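Local coordinates for fibrinogen-binding protein (Staphylococcus aureus subsp. aureus, PDB 3T49) that probably acts as a secreted virulence factor, a staphylococcal complement inhibitor of the SCIN family that targets the C3b-containing convertases of the host, at residues A[8-13]-A[43-48]; A[24-29]-A[68-73]; A[32-37]-A[61-66]. One frame throughout, in Å; residues are numbered along the deposited sequence. Where two conformers were deposited one is given.

Contact 1: A[8-13]-A[43-48]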
ATOM      1  N   GLU A   8       2.289   4.907  11.133  1.00 13.52           N
ATOM      2  CA  GLU A   8       3.028   4.926   9.862  1.00 14.42           C
ATOM      3  C   GLU A   8       2.190   4.199   8.810  1.00 12.78           C
ATOM      4  O   GLU A   8       2.025   4.648   7.664  1.00 13.26           O
ATOM      5  CB  GLU A   8       4.401   4.260   9.996  1.00 17.93           C
ATOM      6  CG  GLU A   8       5.407   5.016  10.885  1.00 26.29           C
ATOM      7  CD  GLU A   8       6.723   4.260  11.037  1.00 38.07           C
ATOM      8  OE1 GLU A   8       6.702   3.007  10.960  1.00 38.18           O
ATOM      9  OE2 GLU A   8       7.776   4.914  11.234  1.00 45.44           O
ATOM     10  N   LEU A   9       1.578   3.098   9.208  1.00 11.32           N
ATOM     11  CA  LEU A   9       0.794   2.300   8.274  1.00 10.63           C
ATOM     12  C   LEU A   9      -0.482   3.029   7.890  1.00 10.25           C
ATOM     13  O   LEU A   9      -0.857   3.023   6.720  1.00 10.85           O
ATOM     14  CB  LEU A   9       0.506   0.938   8.874  1.00  9.80           C
ATOM     15  CG  LEU A   9      -0.273  -0.022   8.002  1.00  9.35           C
ATOM     16  CD1 LEU A   9       0.364  -0.224   6.620  1.00 10.15           C
ATOM     17  CD2 LEU A   9      -0.435  -1.343   8.732  1.00  9.77           C
ATOM     18  N   ARG A  10      -1.170   3.685   8.820  1.00 10.18           N
ATOM     19  CA  ARG A  10      -2.335   4.475   8.465  1.00 10.98           C
ATOM     20  C   ARG A  10      -1.979   5.597   7.465  1.00 10.35           C
ATOM     21  O   ARG A  10      -2.746   5.843   6.527  1.00 11.28           O
ATOM     22  CB  ARG A  10      -3.006   5.020   9.749  1.00 14.91           C
ATOM     23  CG  ARG A  10      -4.301   5.849   9.521  1.00 19.70           C
ATOM     24  CD  ARG A  10      -5.318   5.241   8.552  1.00 20.65           C
ATOM     25  NE  ARG A  10      -5.963   4.023   9.062  1.00 21.04           N
ATOM     26  CZ  ARG A  10      -6.912   3.335   8.434  1.00 18.94           C
ATOM     27  NH1 ARG A  10      -7.330   3.710   7.231  1.00 24.85           N
ATOM     28  NH2 ARG A  10      -7.432   2.247   8.987  1.00 27.40           N
ATOM     29  N   THR A  11      -0.850   6.261   7.674  1.00 11.63           N
ATOM     30  CA  THR A  11      -0.408   7.310   6.755  1.00 12.77           C
ATOM     31  C   THR A  11      -0.261   6.733   5.352  1.00  9.99           C
ATOM     32  O   THR A  11      -0.685   7.354   4.369  1.00 12.18           O
ATOM     33  CB  THR A  11       0.880   7.942   7.239  1.00 16.17           C
ATOM     34  OG1 THR A  11       0.595   8.657   8.463  1.00 18.76           O
ATOM     35  CG2 THR A  11       1.455   8.918   6.218  1.00 23.54           C
ATOM     36  N   LEU A  12       0.319   5.542   5.234  1.00 10.43           N
ATOM     37  CA  LEU A  12       0.435   4.906   3.911  1.00  9.79           C
ATOM     38  C   LEU A  12      -0.928   4.570   3.349  1.00  9.42           C
ATOM     39  O   LEU A  12      -1.174   4.775   2.147  1.00 10.44           O
ATOM     40  CB  LEU A  12       1.334   3.670   3.963  1.00 10.79           C
ATOM     41  CG  LEU A  12       2.801   3.970   4.171  1.00 13.16           C
ATOM     42  CD1 LEU A  12       3.492   2.701   4.657  1.00 13.85           C
ATOM     43  CD2 LEU A  12       3.492   4.489   2.945  1.00 14.77           C
ATOM     44  N   LEU A  13      -1.825   4.045   4.183  1.00  9.69           N
ATOM     45  CA  LEU A  13      -3.180   3.708   3.737  1.00 10.98           C
ATOM     46  C   LEU A  13      -3.925   4.925   3.244  1.00 11.63           C
ATOM     47  O   LEU A  13      -4.771   4.833   2.338  1.00 12.21           O
ATOM     48  CB  LEU A  13      -3.987   3.067   4.851  1.00 13.76           C
ATOM     49  CG  LEU A  13      -3.763   1.599   5.043  1.00 15.65           C
ATOM     50  CD1 LEU A  13      -4.551   1.145   6.304  1.00 15.21           C
ATOM     51  CD2 LEU A  13      -4.240   0.846   3.769  1.00 16.40           C
ATOM     52  N   ALA A  43      -6.653  -5.193   8.122  1.00 10.16           N
ATOM     53  CA  ALA A  43      -6.817  -6.322   9.042  1.00 12.31           C
ATOM     54  C   ALA A  43      -5.745  -6.320  10.111  1.00 11.59           C
ATOM     55  O   ALA A  43      -6.048  -6.620  11.278  1.00 14.13           O
ATOM     56  CB  ALA A  43      -6.791  -7.634   8.275  1.00 14.28           C
ATOM     57  N   ALA A  44      -4.517  -5.986   9.742  1.00 11.60           N
ATOM     58  CA  ALA A  44      -3.407  -5.966  10.697  1.00 11.14           C
ATOM     59  C   ALA A  44      -3.627  -4.894  11.742  1.00  9.94           C
ATOM     60  O   ALA A  44      -3.366  -5.118  12.937  1.00 11.42           O
ATOM     61  CB  ALA A  44      -2.128  -5.731   9.988  1.00 12.84           C
ATOM     62  N   LEU A  45      -4.109  -3.741  11.323  1.00 10.14           N
ATOM     63  CA  LEU A  45      -4.429  -2.689  12.302  1.00 11.43           C
ATOM     64  C   LEU A  45      -5.518  -3.151  13.273  1.00 10.64           C
ATOM     65  O   LEU A  45      -5.377  -3.017  14.479  1.00 13.85           O
ATOM     66  CB  LEU A  45      -4.834  -1.404  11.597  1.00 11.82           C
ATOM     67  CG  LEU A  45      -3.710  -0.652  10.872  1.00 13.01           C
ATOM     68  CD1 LEU A  45      -4.285   0.327   9.923  1.00 13.88           C
ATOM     69  CD2 LEU A  45      -2.803   0.016  11.892  1.00 15.13           C
ATOM     70  N   LYS A  46      -6.577  -3.751  12.766  1.00 11.32           N
ATOM     71  CA  LYS A  46      -7.717  -4.143  13.590  0.53 11.61           C
ATOM     72  C   LYS A  46      -7.330  -5.217  14.614  1.00 13.66           C
ATOM     73  O   LYS A  46      -7.943  -5.313  15.714  1.00 15.40           O
ATOM     74  CB  LYS A  46      -8.822  -4.641  12.649  0.53 16.06           C
ATOM     75  CG  LYS A  46     -10.125  -5.012  13.298  0.53 19.51           C
ATOM     76  CD  LYS A  46     -11.246  -4.943  12.266  0.53 27.60           C
ATOM     77  CE  LYS A  46     -11.405  -3.512  11.723  0.53 29.49           C
ATOM     78  NZ  LYS A  46     -12.672  -3.302  10.958  0.53 39.26           N
ATOM     79  N   LYS A  47      -6.340  -6.037  14.279  1.00 12.32           N
ATOM     80  CA  LYS A  47      -5.879  -7.105  15.173  1.00 14.83           C
ATOM     81  C   LYS A  47      -4.653  -6.699  16.009  1.00 13.44           C
ATOM     82  O   LYS A  47      -4.153  -7.506  16.818  1.00 13.87           O
ATOM     83  CB  LYS A  47      -5.535  -8.363  14.384  1.00 21.12           C
ATOM     84  CG  LYS A  47      -6.704  -9.017  13.670  1.00 31.62           C
ATOM     85  CD  LYS A  47      -6.235 -10.273  12.928  1.00 43.07           C
ATOM     86  CE  LYS A  47      -7.344 -10.912  12.079  1.00 49.58           C
ATOM     87  NZ  LYS A  47      -7.262 -10.541  10.631  1.00 50.44           N
ATOM     88  N   ASN A  48      -4.143  -5.503  15.748  1.00 13.00           N
ATOM     89  CA  ASN A  48      -2.878  -5.043  16.321  1.00 13.20           C
ATOM     90  C   ASN A  48      -1.765  -6.039  16.104  1.00 12.63           C
ATOM     91  O   ASN A  48      -0.973  -6.325  16.993  1.00 14.14           O
ATOM     92  CB  ASN A  48      -3.026  -4.794  17.828  1.00 15.34           C
ATOM     93  CG  ASN A  48      -2.061  -3.744  18.336  1.00 15.64           C
ATOM     94  OD1 ASN A  48      -1.718  -2.797  17.649  1.00 14.77           O
ATOM     95  ND2 ASN A  48      -1.651  -3.898  19.594  1.00 14.01           N
TER
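Leu45 holds CG anti to its carbonyl carbon (chi1 -71°), while Leu9 holds CG anti to its backbone N (chi1 -178°); these choices turn both branched ends into the gap between helices 5-13 and 28-47. Leu45 is the single side chain from 43-48 that touches 8-13, and three residues close around it. Leu9 comes across it at a slant, CD2 lying 4.0 Å from Leu45 CG, with the Leu45 CD2 methyl only slightly farther off. Leu13 meets it methyl to methyl, tip to tip, with CD1 of Leu13 3.7 Å from CD1 of Leu45. Arg10 starts off to one side, but its chain bends twice, at chi2 and chi3, and brings its end back obliquely beside the same methyl, so that Arg10 NH2 lies 3.8 Å from Leu45 CD1. The bend also lays the guanidinium over its own helix: Leu13 CD1 sits 3.8 Å above the centre of one face of the Arg10 guanidinium, and one methyl thereby packs against both Leu45 and the cation. The contact is wholly apolar apart from this charged lid at its exposed margin. Leu9 and Leu13 also rest on Ala41, and Leu45 reaches Met53, which brings the C-terminal helix 50-72 into the cluster. Asn48 leaves the helical conformation with positive phi and two bonds back into the last turn, a Schellman motif. The axes of 8-13 and 43-47 run roughly antiparallel (148°), 11.2 Å apart, a spacing spanned by leucines between the short N-terminal helix and the end of helix 28-47 in a small helical bundle.

Contact 2: A[24-29]-A[68-73]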
ATOM      1  N   GLY A  24      -4.440   3.024 -12.582  1.00 11.35           N
ATOM      2  CA  GLY A  24      -5.310   2.711 -13.703  1.00 13.09           C
ATOM      3  C   GLY A  24      -4.626   2.973 -15.031  1.00 13.88           C
ATOM      4  O   GLY A  24      -5.053   2.430 -16.064  1.00 15.56           O
ATOM      5  N   SER A  25      -3.565   3.782 -15.034  1.00 11.50           N
ATOM      6  CA  SER A  25      -2.773   4.010 -16.244  1.00 12.70           C
ATOM      7  C   SER A  25      -1.786   2.884 -16.560  1.00 12.17           C
ATOM      8  O   SER A  25      -1.164   2.914 -17.635  1.00 13.96           O
ATOM      9  CB  SER A  25      -1.981   5.326 -16.109  1.00 14.16           C
ATOM     10  OG  SER A  25      -2.841   6.454 -16.090  1.00 17.95           O
ATOM     11  N   LEU A  26      -1.632   1.901 -15.675  1.00 11.25           N
ATOM     12  CA  LEU A  26      -0.619   0.857 -15.765  1.00 11.34           C
ATOM     13  C   LEU A  26      -1.232  -0.527 -15.817  1.00 11.74           C
ATOM     14  O   LEU A  26      -2.455  -0.680 -15.691  1.00 14.75           O
ATOM     15  CB  LEU A  26       0.285   0.909 -14.518  1.00 12.42           C
ATOM     16  CG  LEU A  26       0.887   2.288 -14.193  1.00 12.64           C
ATOM     17  CD1 LEU A  26       1.675   2.246 -12.900  1.00 15.29           C
ATOM     18  CD2 LEU A  26       1.754   2.761 -15.310  1.00 13.69           C
ATOM     19  N   ASN A  27      -0.373  -1.547 -15.931  1.00 12.72           N
ATOM     20  CA  ASN A  27      -0.802  -2.958 -15.932  1.00 15.08           C
ATOM     21  C   ASN A  27      -1.643  -3.223 -14.705  1.00 13.17           C
ATOM     22  O   ASN A  27      -1.343  -2.706 -13.638  1.00 11.25           O
ATOM     23  CB  ASN A  27       0.431  -3.884 -15.899  1.00 19.03           C
ATOM     24  CG  ASN A  27       0.085  -5.389 -15.965  1.00 20.90           C
ATOM     25  OD1 ASN A  27      -0.266  -6.045 -14.965  1.00 17.95           O
ATOM     26  ND2 ASN A  27       0.245  -5.954 -17.162  1.00 28.50           N
ATOM     27  N   PRO A  28      -2.674  -4.080 -14.818  1.00 14.38           N
ATOM     28  CA  PRO A  28      -3.511  -4.412 -13.647  1.00 13.09           C
ATOM     29  C   PRO A  28      -2.775  -4.895 -12.399  1.00 12.16           C
ATOM     30  O   PRO A  28      -3.334  -4.799 -11.303  1.00 11.80           O
ATOM     31  CB  PRO A  28      -4.416  -5.516 -14.191  1.00 16.75           C
ATOM     32  CG  PRO A  28      -4.530  -5.240 -15.633  1.00 18.22           C
ATOM     33  CD  PRO A  28      -3.180  -4.718 -16.049  1.00 16.00           C
ATOM     34  N   TYR A  29      -1.550  -5.394 -12.522  1.00 11.57           N
ATOM     35  CA  TYR A  29      -0.752  -5.788 -11.374  1.00 11.47           C
ATOM     36  C   TYR A  29      -0.733  -4.705 -10.303  1.00  8.96           C
ATOM     37  O   TYR A  29      -0.811  -5.016  -9.114  1.00 10.14           O
ATOM     38  CB  TYR A  29       0.693  -6.127 -11.814  1.00 11.60           C
ATOM     39  CG  TYR A  29       1.634  -6.280 -10.653  1.00 12.05           C
ATOM     40  CD1 TYR A  29       1.735  -7.478  -9.966  1.00 13.73           C
ATOM     41  CD2 TYR A  29       2.428  -5.208 -10.234  1.00 12.58           C
ATOM     42  CE1 TYR A  29       2.572  -7.610  -8.889  1.00 14.24           C
ATOM     43  CE2 TYR A  29       3.250  -5.323  -9.153  1.00 12.81           C
ATOM     44  CZ  TYR A  29       3.340  -6.535  -8.484  1.00 13.94           C
ATOM     45  OH  TYR A  29       4.168  -6.664  -7.388  1.00 16.99           O
ATOM     46  N   ASP A  68       5.563   5.355  -8.723  1.00  8.45           N
ATOM     47  CA  ASP A  68       6.208   6.639  -8.913  1.00  8.50           C
ATOM     48  C   ASP A  68       7.321   6.549  -9.973  1.00 10.83           C
ATOM     49  O   ASP A  68       7.437   7.420 -10.845  1.00 10.80           O
ATOM     50  CB  ASP A  68       6.840   7.158  -7.615  1.00 10.05           C
ATOM     51  CG  ASP A  68       5.838   7.669  -6.613  1.00 11.77           C
ATOM     52  OD1 ASP A  68       4.690   7.914  -6.972  1.00 13.67           O
ATOM     53  OD2 ASP A  68       6.253   7.894  -5.427  1.00 13.20           O
ATOM     54  N   GLU A  69       8.132   5.512  -9.921  1.00  9.99           N
ATOM     55  CA  GLU A  69       9.259   5.411 -10.836  1.00 10.65           C
ATOM     56  C   GLU A  69       8.799   5.164 -12.258  1.00  9.89           C
ATOM     57  O   GLU A  69       9.379   5.749 -13.181  1.00 10.95           O
ATOM     58  CB  GLU A  69      10.271   4.394 -10.322  1.00 12.88           C
ATOM     59  CG  GLU A  69      11.023   4.961  -9.096  1.00 15.76           C
ATOM     60  CD  GLU A  69      12.169   4.130  -8.605  1.00 22.63           C
ATOM     61  OE1 GLU A  69      12.297   2.982  -9.045  1.00 33.46           O
ATOM     62  OE2 GLU A  69      12.924   4.664  -7.762  1.00 30.76           O
ATOM     63  N   ILE A  70       7.733   4.411 -12.477  1.00  8.96           N
ATOM     64  CA  ILE A  70       7.250   4.230 -13.853  1.00  8.37           C
ATOM     65  C   ILE A  70       6.682   5.550 -14.369  1.00  7.65           C
ATOM     66  O   ILE A  70       6.956   5.977 -15.515  1.00 10.93           O
ATOM     67  CB  ILE A  70       6.176   3.155 -13.946  1.00 10.09           C
ATOM     68  CG1 ILE A  70       6.773   1.772 -13.706  1.00 13.84           C
ATOM     69  CG2 ILE A  70       5.525   3.142 -15.339  1.00 12.99           C
ATOM     70  CD1 ILE A  70       5.700   0.701 -13.453  1.00 16.28           C
ATOM     71  N   ILE A  71       5.872   6.211 -13.553  1.00  8.76           N
ATOM     72  CA  ILE A  71       5.158   7.407 -13.995  1.00  9.35           C
ATOM     73  C   ILE A  71       6.120   8.596 -14.168  1.00  9.85           C
ATOM     74  O   ILE A  71       5.917   9.438 -15.057  1.00 13.54           O
ATOM     75  CB  ILE A  71       3.974   7.656 -13.041  1.00 11.09           C
ATOM     76  CG1 ILE A  71       2.898   6.596 -13.330  1.00 15.13           C
ATOM     77  CG2 ILE A  71       3.418   9.085 -13.171  1.00 11.94           C
ATOM     78  CD1 ILE A  71       1.720   6.623 -12.411  1.00 18.03           C
ATOM     79  N   ASN A  72       7.181   8.665 -13.375  1.00  9.03           N
ATOM     80  CA  ASN A  72       8.097   9.802 -13.428  1.00 10.55           C
ATOM     81  C   ASN A  72       9.232   9.670 -14.459  1.00 12.89           C
ATOM     82  O   ASN A  72       9.819  10.682 -14.832  1.00 19.61           O
ATOM     83  CB  ASN A  72       8.707  10.034 -12.054  1.00 11.77           C
ATOM     84  CG  ASN A  72       7.673  10.466 -11.012  1.00 11.60           C
ATOM     85  OD1 ASN A  72       6.587  10.975 -11.332  1.00 13.43           O
ATOM     86  ND2 ASN A  72       7.998  10.240  -9.749  1.00 10.78           N
ATOM     87  N   ARG A  73       9.541   8.456 -14.912  1.00 12.65           N
ATOM     88  CA  ARG A  73      10.774   8.200 -15.679  1.00 15.82           C
ATOM     89  C   ARG A  73      10.529   7.803 -17.140  1.00 24.76           C
ATOM     90  O   ARG A  73       9.408   7.860 -17.656  1.00 17.81           O
ATOM     91  CB  ARG A  73      11.597   7.092 -14.997  1.00 17.40           C
ATOM     92  CG  ARG A  73      12.084   7.419 -13.585  1.00 20.67           C
ATOM     93  CD  ARG A  73      12.710   6.205 -12.898  1.00 19.94           C
ATOM     94  NE  ARG A  73      13.571   6.699 -11.826  1.00 24.82           N
ATOM     95  CZ  ARG A  73      14.321   5.964 -11.012  1.00 31.85           C
ATOM     96  NH1 ARG A  73      14.305   4.651 -11.071  1.00 38.92           N
ATOM     97  NH2 ARG A  73      15.060   6.564 -10.101  1.00 38.78           N
ATOM     98  OXT ARG A  73      11.455   7.411 -17.850  1.00 30.24           O
TER
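The chain at 24-29 is a turn entering helix 28-47, and 68-73 holds the last turn of helix 50-72 and the C-terminal residue; they come closest at Leu26 and Ile70, whose CA atoms are 8.8 Å apart. Leu26 carries the contact from its side. With CG anti to the carbonyl carbon (chi1 -52°), it extends its two methyls to two different isoleucines. Leu26 CD2 meets Ile70 CG2 tip to tip at 3.8 Å, the short branch of Ile70 doing the touching. The other methyl, CD1 of Leu26, faces CD1 at the far end of Ile71 at a looser 4.4 Å. Just past Leu26, Asn27 takes the N-cap position of helix 28-47: its OD1 accepts from Tyr29 N at 2.8 Å, a nearly straight bond (167°) whose donor stands 19° from the carbonyl plane. On the facing helix Asp68 binds the hydroxyl of Tyr19 of helix 16-22. Glu69 and Arg73 pair by charge alone, since the oxygen lies well out of the guanidinium plane. Small and at the surface, this is an apolar contact at one end of a helical bundle, where the loop before an N-capped helix packs on the C-terminal helix.

Contact 3: A[32-37]-A[61-66]. With SO4 (sulfate ion), chain F.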
ATOM      1  N   ARG A  32      -4.017  -4.256  -8.282  0.96  9.38           N
ATOM      2  CA  ARG A  32      -4.351  -5.418  -7.468  0.96 10.38           C
ATOM      3  C   ARG A  32      -3.371  -5.622  -6.322  0.96  9.23           C
ATOM      4  O   ARG A  32      -3.778  -6.098  -5.265  0.96 10.43           O
ATOM      5  CB  ARG A  32      -4.605  -6.692  -8.291  0.96 16.83           C
ATOM      6  CG  ARG A  32      -3.394  -7.344  -8.876  0.96 18.52           C
ATOM      7  CD  ARG A  32      -3.677  -8.816  -9.332  0.96 19.16           C
ATOM      8  NE  ARG A  32      -2.525  -9.277 -10.107  0.96 19.71           N
ATOM      9  CZ  ARG A  32      -2.385  -9.118 -11.417  0.96 19.05           C
ATOM     10  NH1 ARG A  32      -3.310  -8.549 -12.155  0.96 24.30           N
ATOM     11  NH2 ARG A  32      -1.270  -9.542 -11.988  0.96 22.62           N
ATOM     12  N   THR A  33      -2.118  -5.182  -6.476  1.00  9.97           N
ATOM     13  CA  THR A  33      -1.167  -5.231  -5.380  1.00  9.65           C
ATOM     14  C   THR A  33      -1.539  -4.209  -4.285  1.00  8.65           C
ATOM     15  O   THR A  33      -1.487  -4.508  -3.084  1.00  9.48           O
ATOM     16  CB  THR A  33       0.274  -5.052  -5.902  1.00 11.17           C
ATOM     17  OG1 THR A  33       0.543  -6.090  -6.852  1.00 12.39           O
ATOM     18  CG2 THR A  33       1.265  -5.150  -4.760  1.00 14.40           C
ATOM     19  N   ILE A  34      -1.955  -3.029  -4.711  1.00  8.31           N
ATOM     20  CA  ILE A  34      -2.450  -2.064  -3.750  1.00  9.14           C
ATOM     21  C   ILE A  34      -3.670  -2.612  -2.987  1.00  8.83           C
ATOM     22  O   ILE A  34      -3.731  -2.551  -1.764  1.00 10.01           O
ATOM     23  CB  ILE A  34      -2.786  -0.747  -4.416  1.00 10.57           C
ATOM     24  CG1 ILE A  34      -1.520  -0.074  -4.961  1.00 10.34           C
ATOM     25  CG2 ILE A  34      -3.482   0.166  -3.407  1.00 11.94           C
ATOM     26  CD1 ILE A  34      -1.803   1.024  -5.952  1.00 11.51           C
ATOM     27  N   MET A  35      -4.627  -3.217  -3.696  1.00  8.96           N
ATOM     28  CA  MET A  35      -5.867  -3.687  -3.061  0.57  9.43           C
ATOM     29  C   MET A  35      -5.610  -4.818  -2.097  1.00  9.05           C
ATOM     30  O   MET A  35      -6.203  -4.878  -1.021  1.00 10.58           O
ATOM     31  CB  MET A  35      -6.871  -4.118  -4.132  0.57 13.16           C
ATOM     32  CG  MET A  35      -7.284  -3.017  -5.085  0.57 14.60           C
ATOM     33  SD  MET A  35      -7.978  -1.559  -4.267  0.57 15.88           S
ATOM     34  CE  MET A  35      -9.382  -2.284  -3.447  0.57 16.00           C
ATOM     35  N   MET A  36      -4.694  -5.729  -2.457  1.00  9.31           N
ATOM     36  CA  MET A  36      -4.288  -6.785  -1.542  1.00  9.55           C
ATOM     37  C   MET A  36      -3.736  -6.190  -0.246  1.00  9.71           C
ATOM     38  O   MET A  36      -4.052  -6.644   0.861  1.00 11.12           O
ATOM     39  CB  MET A  36      -3.239  -7.701  -2.184  1.00 11.52           C
ATOM     40  CG  MET A  36      -2.639  -8.725  -1.244  1.00 14.30           C
ATOM     41  SD  MET A  36      -3.780  -9.946  -0.661  1.00 20.50           S
ATOM     42  CE  MET A  36      -3.759 -11.074  -2.050  1.00 26.38           C
ATOM     43  N   ASN A  37      -2.880  -5.193  -0.391  1.00 10.35           N
ATOM     44  CA  ASN A  37      -2.273  -4.635   0.796  1.00 11.48           C
ATOM     45  C   ASN A  37      -3.158  -3.696   1.569  1.00 10.36           C
ATOM     46  O   ASN A  37      -2.939  -3.527   2.758  1.00 11.70           O
ATOM     47  CB  ASN A  37      -0.930  -4.061   0.457  1.00 12.81           C
ATOM     48  CG  ASN A  37       0.090  -5.157   0.271  1.00 13.44           C
ATOM     49  OD1 ASN A  37       0.503  -5.800   1.241  1.00 17.18           O
ATOM     50  ND2 ASN A  37       0.471  -5.412  -0.968  1.00 13.28           N
ATOM     51  N   GLU A  61       4.996   0.673   0.685  1.00  8.60           N
ATOM     52  CA  GLU A  61       6.127   1.510   0.300  1.00  8.67           C
ATOM     53  C   GLU A  61       6.717   1.027  -1.020  1.00  8.31           C
ATOM     54  O   GLU A  61       7.052   1.842  -1.902  1.00 10.55           O
ATOM     55  CB  GLU A  61       7.210   1.513   1.404  1.00 10.14           C
ATOM     56  CG  GLU A  61       6.763   2.256   2.641  1.00 13.40           C
ATOM     57  CD  GLU A  61       7.734   2.133   3.789  1.00 22.02           C
ATOM     58  OE1 GLU A  61       8.589   1.224   3.734  1.00 31.31           O
ATOM     59  OE2 GLU A  61       7.599   2.920   4.756  1.00 28.86           O
ATOM     60  N   LYS A  62       6.841  -0.276  -1.189  1.00  8.82           N
ATOM     61  CA  LYS A  62       7.446  -0.844  -2.390  1.00  9.63           C
ATOM     62  C   LYS A  62       6.577  -0.521  -3.626  1.00  9.39           C
ATOM     63  O   LYS A  62       7.102  -0.079  -4.663  1.00  9.93           O
ATOM     64  CB  LYS A  62       7.615  -2.358  -2.250  1.00 11.67           C
ATOM     65  CG  LYS A  62       8.252  -3.055  -3.459  1.00 14.12           C
ATOM     66  CD  LYS A  62       8.388  -4.568  -3.179  1.00 18.59           C
ATOM     67  CE  LYS A  62       9.077  -5.313  -4.315  1.00 29.33           C
ATOM     68  NZ  LYS A  62       8.132  -5.581  -5.433  1.00 37.10           N
ATOM     69  N   ILE A  63       5.268  -0.777  -3.556  1.00  8.77           N
ATOM     70  CA  ILE A  63       4.410  -0.578  -4.730  1.00  8.59           C
ATOM     71  C   ILE A  63       4.259   0.920  -5.055  1.00  8.34           C
ATOM     72  O   ILE A  63       4.221   1.297  -6.231  1.00  8.09           O
ATOM     73  CB  ILE A  63       3.037  -1.314  -4.586  1.00  9.93           C
ATOM     74  CG1 ILE A  63       2.336  -1.493  -5.950  1.00 11.73           C
ATOM     75  CG2 ILE A  63       2.107  -0.592  -3.594  1.00  9.84           C
ATOM     76  CD1 ILE A  63       3.049  -2.440  -6.893  1.00 13.53           C
ATOM     77  N   TYR A  64       4.216   1.796  -4.056  1.00  7.48           N
ATOM     78  CA  TYR A  64       4.143   3.224  -4.321  1.00  7.75           C
ATOM     79  C   TYR A  64       5.410   3.686  -5.028  1.00  7.87           C
ATOM     80  O   TYR A  64       5.345   4.502  -5.942  1.00  8.50           O
ATOM     81  CB  TYR A  64       3.969   4.018  -3.020  1.00  7.92           C
ATOM     82  CG  TYR A  64       2.665   3.814  -2.284  1.00  8.35           C
ATOM     83  CD1 TYR A  64       1.582   3.139  -2.840  1.00  9.18           C
ATOM     84  CD2 TYR A  64       2.521   4.322  -1.007  1.00  9.08           C
ATOM     85  CE1 TYR A  64       0.403   2.978  -2.129  1.00  9.17           C
ATOM     86  CE2 TYR A  64       1.348   4.176  -0.299  1.00  9.63           C
ATOM     87  CZ  TYR A  64       0.293   3.497  -0.854  1.00  8.53           C
ATOM     88  OH  TYR A  64      -0.885   3.337  -0.141  1.00  9.21           O
ATOM     89  N   LYS A  65       6.583   3.223  -4.596  1.00  8.91           N
ATOM     90  CA  LYS A  65       7.856   3.588  -5.236  1.00  8.92           C
ATOM     91  C   LYS A  65       7.874   3.087  -6.672  1.00  9.85           C
ATOM     92  O   LYS A  65       8.328   3.824  -7.571  1.00 10.65           O
ATOM     93  CB  LYS A  65       9.029   3.020  -4.438  1.00 10.84           C
ATOM     94  CG  LYS A  65      10.371   3.484  -4.996  1.00 17.99           C
ATOM     95  CD  LYS A  65      11.513   3.077  -4.055  1.00 22.20           C
ATOM     96  CE  LYS A  65      12.823   3.759  -4.499  1.00 27.26           C
ATOM     97  NZ  LYS A  65      14.001   3.362  -3.692  1.00 37.48           N
ATOM     98  N   GLU A  66       7.427   1.856  -6.909  1.00  9.04           N
ATOM     99  CA  GLU A  66       7.378   1.302  -8.268  1.00  9.64           C
ATOM    100  C   GLU A  66       6.495   2.153  -9.178  1.00  8.70           C
ATOM    101  O   GLU A  66       6.870   2.454 -10.328  1.00  9.29           O
ATOM    102  CB  GLU A  66       6.923  -0.159  -8.280  1.00 11.94           C
ATOM    103  CG  GLU A  66       8.013  -1.071  -7.787  1.00 18.04           C
ATOM    104  CD  GLU A  66       7.572  -2.438  -7.359  1.00 19.55           C
ATOM    105  OE1 GLU A  66       6.384  -2.646  -7.097  1.00 19.79           O
ATOM    106  OE2 GLU A  66       8.457  -3.315  -7.205  1.00 24.65           O
TER
HETATM  107  S   SO4 F 501       0.348 -11.313  -8.886  0.65 28.61           S
HETATM  108  O1  SO4 F 501      -0.711 -10.482  -8.318  0.65 23.26           O
HETATM  109  O2  SO4 F 501      -0.025 -12.716  -8.744  0.65 35.13           O
HETATM  110  O3  SO4 F 501       0.533 -10.982 -10.292  0.65 30.33           O
HETATM  111  O4  SO4 F 501       1.591 -11.066  -8.163  0.65 36.17           O
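Ile63 meets helix 28-47 with both of its branches. Its CG2 methyl lies 3.9 Å from CG1 of Ile34, the two side chains crossing at about a right angle, and its CD1 end lies 3.9 Å from CG2 of Thr33. The chi1 of -162° explains the division: it sets CG1 anti to the backbone N, leading out to Thr33, and leaves CG2 for Ile34. The Thr33 rotamer brings CG2 to Ile63, while OG1 bonds to Tyr29 O one turn back. The carbonyl of Thr33 takes two bonds, from Asn37 N and, at 3.0 Å, from Asn37 ND2; the donors approach from opposite faces of the carbonyl plane, and the second bond holds the buried amide of Asn37 against the helix. Next outward, Ile34 rests on Ser16 and Tyr19 of helix 16-22, and Tyr64 stacks with Tyr19 while its OH bonds to Leu12 O. At the surface Lys62 NZ bridges to Glu66 OE2 at 2.9 Å, meeting its syn side. Arg32 grips a sulfate, probably from the crystallisation liquor, in plane at its guanidinium edge: NE reaches O1 of the sulfate at 2.8 Å and NH2 reaches O3 at 2.9 Å. Between 32-37 and 61-66 the contact is made by apolar branches, while the Thr33 hydroxyl and carbonyl, Asn37 ND2 and the Lys62-Glu66 pair find partners within their own helices; cohesion thus probably rests on dispersion and burial.

Helix 28-47 enters all three contacts and so forms the common spine. Contact 2 lies at the loop leading into its start, contact 3 along its first half and contact 1 at its far end; the centres of contacts 1 and 2 stand 24 Å apart. Contacts 2 and 3 also share helix 50-72, contact 3 nested inside the loop that contact 2 closes; Tyr29 CE2 packs 3.7 Å from Ile63 CD1 between them. The centres of contacts 1 and 3 are 14 Å apart, and Leu12 CD1 packs on Glu61 CG. Contact 1 crosses both others because 43-48 falls between their segments while 8-13 precedes them. Helix 28-47 is thus held by the N-terminal helix near one end and by helix 50-72 toward the other.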